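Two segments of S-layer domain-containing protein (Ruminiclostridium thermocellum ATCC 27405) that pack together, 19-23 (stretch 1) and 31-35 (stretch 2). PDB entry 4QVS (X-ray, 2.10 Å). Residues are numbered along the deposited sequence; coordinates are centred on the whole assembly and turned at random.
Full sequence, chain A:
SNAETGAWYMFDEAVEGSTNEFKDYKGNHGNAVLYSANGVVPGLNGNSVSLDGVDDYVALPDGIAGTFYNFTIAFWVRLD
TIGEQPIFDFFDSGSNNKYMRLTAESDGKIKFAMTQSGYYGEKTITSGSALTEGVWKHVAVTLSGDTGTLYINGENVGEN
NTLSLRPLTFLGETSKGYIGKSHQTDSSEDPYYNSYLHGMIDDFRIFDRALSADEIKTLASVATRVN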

ATOM      1  N   THR A  19      16.319  12.141  33.419  1.00 63.38           N
ATOM      2  CA  THR A  19      15.786  12.966  32.394  1.00 61.15           C
ATOM      3  C   THR A  19      15.461  12.190  31.107  1.00 61.98           C
ATOM      4  O   THR A  19      14.776  12.696  30.225  1.00 60.41           O
ATOM      5  CB  THR A  19      16.876  14.013  32.112  1.00 76.99           C
ATOM      6  OG1 THR A  19      18.151  13.356  31.944  1.00 69.08           O
ATOM      7  CG2 THR A  19      17.011  14.931  33.318  1.00 76.04           C
ATOM      8  N   ASN A  20      15.897  10.944  31.004  1.00 51.69           N
ATOM      9  CA  ASN A  20      15.758  10.216  29.757  1.00 49.04           C
ATOM     10  C   ASN A  20      15.403   8.766  29.883  1.00 47.03           C
ATOM     11  O   ASN A  20      15.503   8.044  28.907  1.00 47.78           O
ATOM     12  CB  ASN A  20      17.075  10.323  28.974  1.00 46.75           C
ATOM     13  CG  ASN A  20      18.267   9.821  29.780  1.00 54.10           C
ATOM     14  OD1 ASN A  20      18.142   9.455  30.948  1.00 50.04           O
ATOM     15  ND2 ASN A  20      19.422   9.845  29.175  1.00 55.71           N
ATOM     16  N   GLU A  21      14.938   8.328  31.046  1.00 44.68           N
ATOM     17  CA  GLU A  21      14.567   6.937  31.209  1.00 48.86           C
ATOM     18  C   GLU A  21      13.061   6.762  31.285  1.00 48.38           C
ATOM     19  O   GLU A  21      12.371   7.539  31.916  1.00 52.26           O
ATOM     20  CB  GLU A  21      15.266   6.313  32.406  1.00 50.77           C
ATOM     21  CG  GLU A  21      16.761   6.227  32.174  1.00 56.58           C
ATOM     22  CD  GLU A  21      17.512   5.594  33.319  1.00 56.55           C
ATOM     23  OE1 GLU A  21      17.089   4.543  33.841  1.00 62.05           O
ATOM     24  OE2 GLU A  21      18.542   6.160  33.671  1.00 63.60           O
ATOM     25  N   PHE A  22      12.590   5.729  30.610  1.00 47.50           N
ATOM     26  CA  PHE A  22      11.171   5.421  30.500  1.00 55.66           C
ATOM     27  C   PHE A  22      10.912   3.952  30.823  1.00 54.38           C
ATOM     28  O   PHE A  22      11.500   3.030  30.238  1.00 57.27           O
ATOM     29  CB  PHE A  22      10.692   5.811  29.112  1.00 54.36           C
ATOM     30  CG  PHE A  22      10.798   7.284  28.861  1.00 51.43           C
ATOM     31  CD1 PHE A  22       9.790   8.143  29.274  1.00 51.60           C
ATOM     32  CD2 PHE A  22      11.934   7.820  28.273  1.00 54.48           C
ATOM     33  CE1 PHE A  22       9.902   9.513  29.084  1.00 56.03           C
ATOM     34  CE2 PHE A  22      12.058   9.196  28.089  1.00 52.78           C
ATOM     35  CZ  PHE A  22      11.043  10.044  28.477  1.00 54.30           C
ATOM     36  N   LYS A  23      10.033   3.741  31.785  1.00 49.51           N
ATOM     37  CA  LYS A  23       9.791   2.395  32.285  1.00 51.36           C
ATOM     38  C   LYS A  23       8.916   1.563  31.396  1.00 49.72           C
ATOM     39  O   LYS A  23       8.170   2.076  30.526  1.00 54.56           O
ATOM     40  CB  LYS A  23       9.120   2.449  33.665  1.00 61.49           C
ATOM     41  CG  LYS A  23       7.675   2.919  33.613  1.00 58.69           C
ATOM     42  CD  LYS A  23       6.991   2.822  34.957  1.00 67.25           C
ATOM     43  CE  LYS A  23       5.572   3.365  34.828  1.00 74.60           C
ATOM     44  NZ  LYS A  23       4.782   3.164  36.070  1.00 74.72           N
TER
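Stretch 2, residues 31-35: NAVLY

Stretch 2 runs back alongside stretch 1 as its antiparallel neighbour. The direction from CA of Asn 20 to CA of Lys 23 and that from CA of Asn 31 to CA of Leu 34 are 147° apart, and the register falls in steps of one: CA of Asn 20 lies 5.2 Å from CA of Leu 34, CA of Glu 21 4.8 Å from CA of Val 33, CA of Phe 22 5.0 Å from CA of Ala 32, and CA of Lys 23 4.6 Å from CA of Asn 31. Residues 32 to 35 are a strand, with phi between -75° and -118° and psi between 97° and 144°; Asn 31, at -73/139, enters it already extended. On the other side Glu 21 and Phe 22 are extended at -108/138 and -131/124, whereas Asn 20, with psi of 16°, is not.

The backbone hydrogen bonds fix this register. Phe 22 and Ala 32 form a hydrogen-bonded pair: N of Phe 22 donates to O of Ala 32 at 3.0 Å and 160°, and N of Ala 32 donates to O of Phe 22 at 2.7 Å and 149°. Two residues along, N of Leu 34 donates to O of Asn 20 at 3.0 Å and nearly straight, 170°. Between these lies the non-hydrogen-bonded pair Glu 21 and Val 33, where CA-H...O contacts supplement the ladder: CA of Glu 21 to O of Ala 32 and CA of Val 33 to O of Asn 20, both 3.5 Å with 147° at the hydrogen.

Alternation along the strands sends the side chains of Glu 21 and Val 33 to one face and those of Phe 22 and Ala 32 to the other. Phe 22 is m, with chi2 of -84°, and this places its ring alongside stretch 2 rather than flat upon it: CB of Leu 34 lies 4.0 Å from CE2 of Phe 22, at the ring edge and near its plane. Leu 34 is t with chi2 p, and its CB, directed toward stretch 1, makes this apolar contact. Ala 32, which ends at CB, adds little bulk to the face it shares with the ring.

On the other face Glu 21 is m, then t at chi2, so the chain extends before chi3 of 46° turns the carboxylate. OE1 of Glu 21 thereby accepts a hydrogen bond from ND2 of Asn 31, 3.0 Å at 172°. Asn 31 answers with its own m rotamer and chi2 of -24°, and the same amide brings its OD1 to 3.5 Å from CA of Lys 23. Val 33, t, sets CG2 at 4.4 Å from CG of Glu 21 and CG1 at 3.9 Å from ND2 of Asn 20, whose side chain is p with chi2 of -4°.

Lys 23 points away, and its p, t, t, t chain runs out extended and exposed. Thr 19 and Tyr 35 make no contact across the pair.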

ATOM      1  N   ASN A  31      14.506  -0.000  31.944  1.00 45.18           N
ATOM      2  CA  ASN A  31      14.103   1.242  31.358  1.00 49.00           C
ATOM      3  C   ASN A  31      14.587   1.432  29.945  1.00 56.04           C
ATOM      4  O   ASN A  31      15.709   1.043  29.617  1.00 46.04           O
ATOM      5  CB  ASN A  31      14.595   2.391  32.216  1.00 45.54           C
ATOM      6  CG  ASN A  31      13.997   2.370  33.601  1.00 51.18           C
ATOM      7  OD1 ASN A  31      12.919   1.793  33.801  1.00 45.41           O
ATOM      8  ND2 ASN A  31      14.683   2.992  34.569  1.00 44.88           N
ATOM      9  N   ALA A  32      13.707   1.970  29.093  1.00 42.31           N
ATOM     10  CA  ALA A  32      14.130   2.395  27.754  1.00 46.79           C
ATOM     11  C   ALA A  32      14.913   3.686  27.932  1.00 47.23           C
ATOM     12  O   ALA A  32      14.586   4.469  28.794  1.00 51.39           O
ATOM     13  CB  ALA A  32      12.936   2.629  26.838  1.00 47.91           C
ATOM     14  N   VAL A  33      15.954   3.922  27.142  1.00 42.20           N
ATOM     15  CA  VAL A  33      16.688   5.148  27.256  1.00 42.25           C
ATOM     16  C   VAL A  33      16.562   5.957  25.975  1.00 42.94           C
ATOM     17  O   VAL A  33      16.884   5.484  24.879  1.00 46.56           O
ATOM     18  CB  VAL A  33      18.201   4.864  27.563  1.00 49.69           C
ATOM     19  CG1 VAL A  33      18.927   6.172  27.825  1.00 52.98           C
ATOM     20  CG2 VAL A  33      18.314   3.950  28.783  1.00 45.66           C
ATOM     21  N   LEU A  34      16.217   7.225  26.135  1.00 47.67           N
ATOM     22  CA  LEU A  34      16.039   8.139  25.013  1.00 52.22           C
ATOM     23  C   LEU A  34      17.255   9.027  24.823  1.00 49.33           C
ATOM     24  O   LEU A  34      17.710   9.606  25.788  1.00 46.53           O
ATOM     25  CB  LEU A  34      14.843   9.082  25.285  1.00 46.28           C
ATOM     26  CG  LEU A  34      14.585  10.212  24.258  1.00 52.25           C
ATOM     27  CD1 LEU A  34      14.452   9.625  22.872  1.00 47.20           C
ATOM     28  CD2 LEU A  34      13.333  11.064  24.575  1.00 46.34           C
ATOM     29  N   TYR A  35      17.728   9.141  23.577  1.00 47.91           N
ATOM     30  CA  TYR A  35      18.797  10.045  23.193  1.00 46.64           C
ATOM     31  C   TYR A  35      18.149  11.007  22.175  1.00 43.21           C
ATOM     32  O   TYR A  35      18.012  10.698  20.992  1.00 49.98           O
ATOM     33  CB  TYR A  35      19.982   9.273  22.623  1.00 47.19           C
ATOM     34  CG  TYR A  35      20.571   8.273  23.621  1.00 47.76           C
ATOM     35  CD1 TYR A  35      21.522   8.656  24.550  1.00 46.54           C
ATOM     36  CD2 TYR A  35      20.131   6.972  23.638  1.00 48.31           C
ATOM     37  CE1 TYR A  35      22.065   7.741  25.459  1.00 51.14           C
ATOM     38  CE2 TYR A  35      20.627   6.061  24.534  1.00 51.62           C
ATOM     39  CZ  TYR A  35      21.595   6.455  25.441  1.00 54.17           C
ATOM     40  OH  TYR A  35      22.052   5.511  26.276  1.00 49.53           O
TER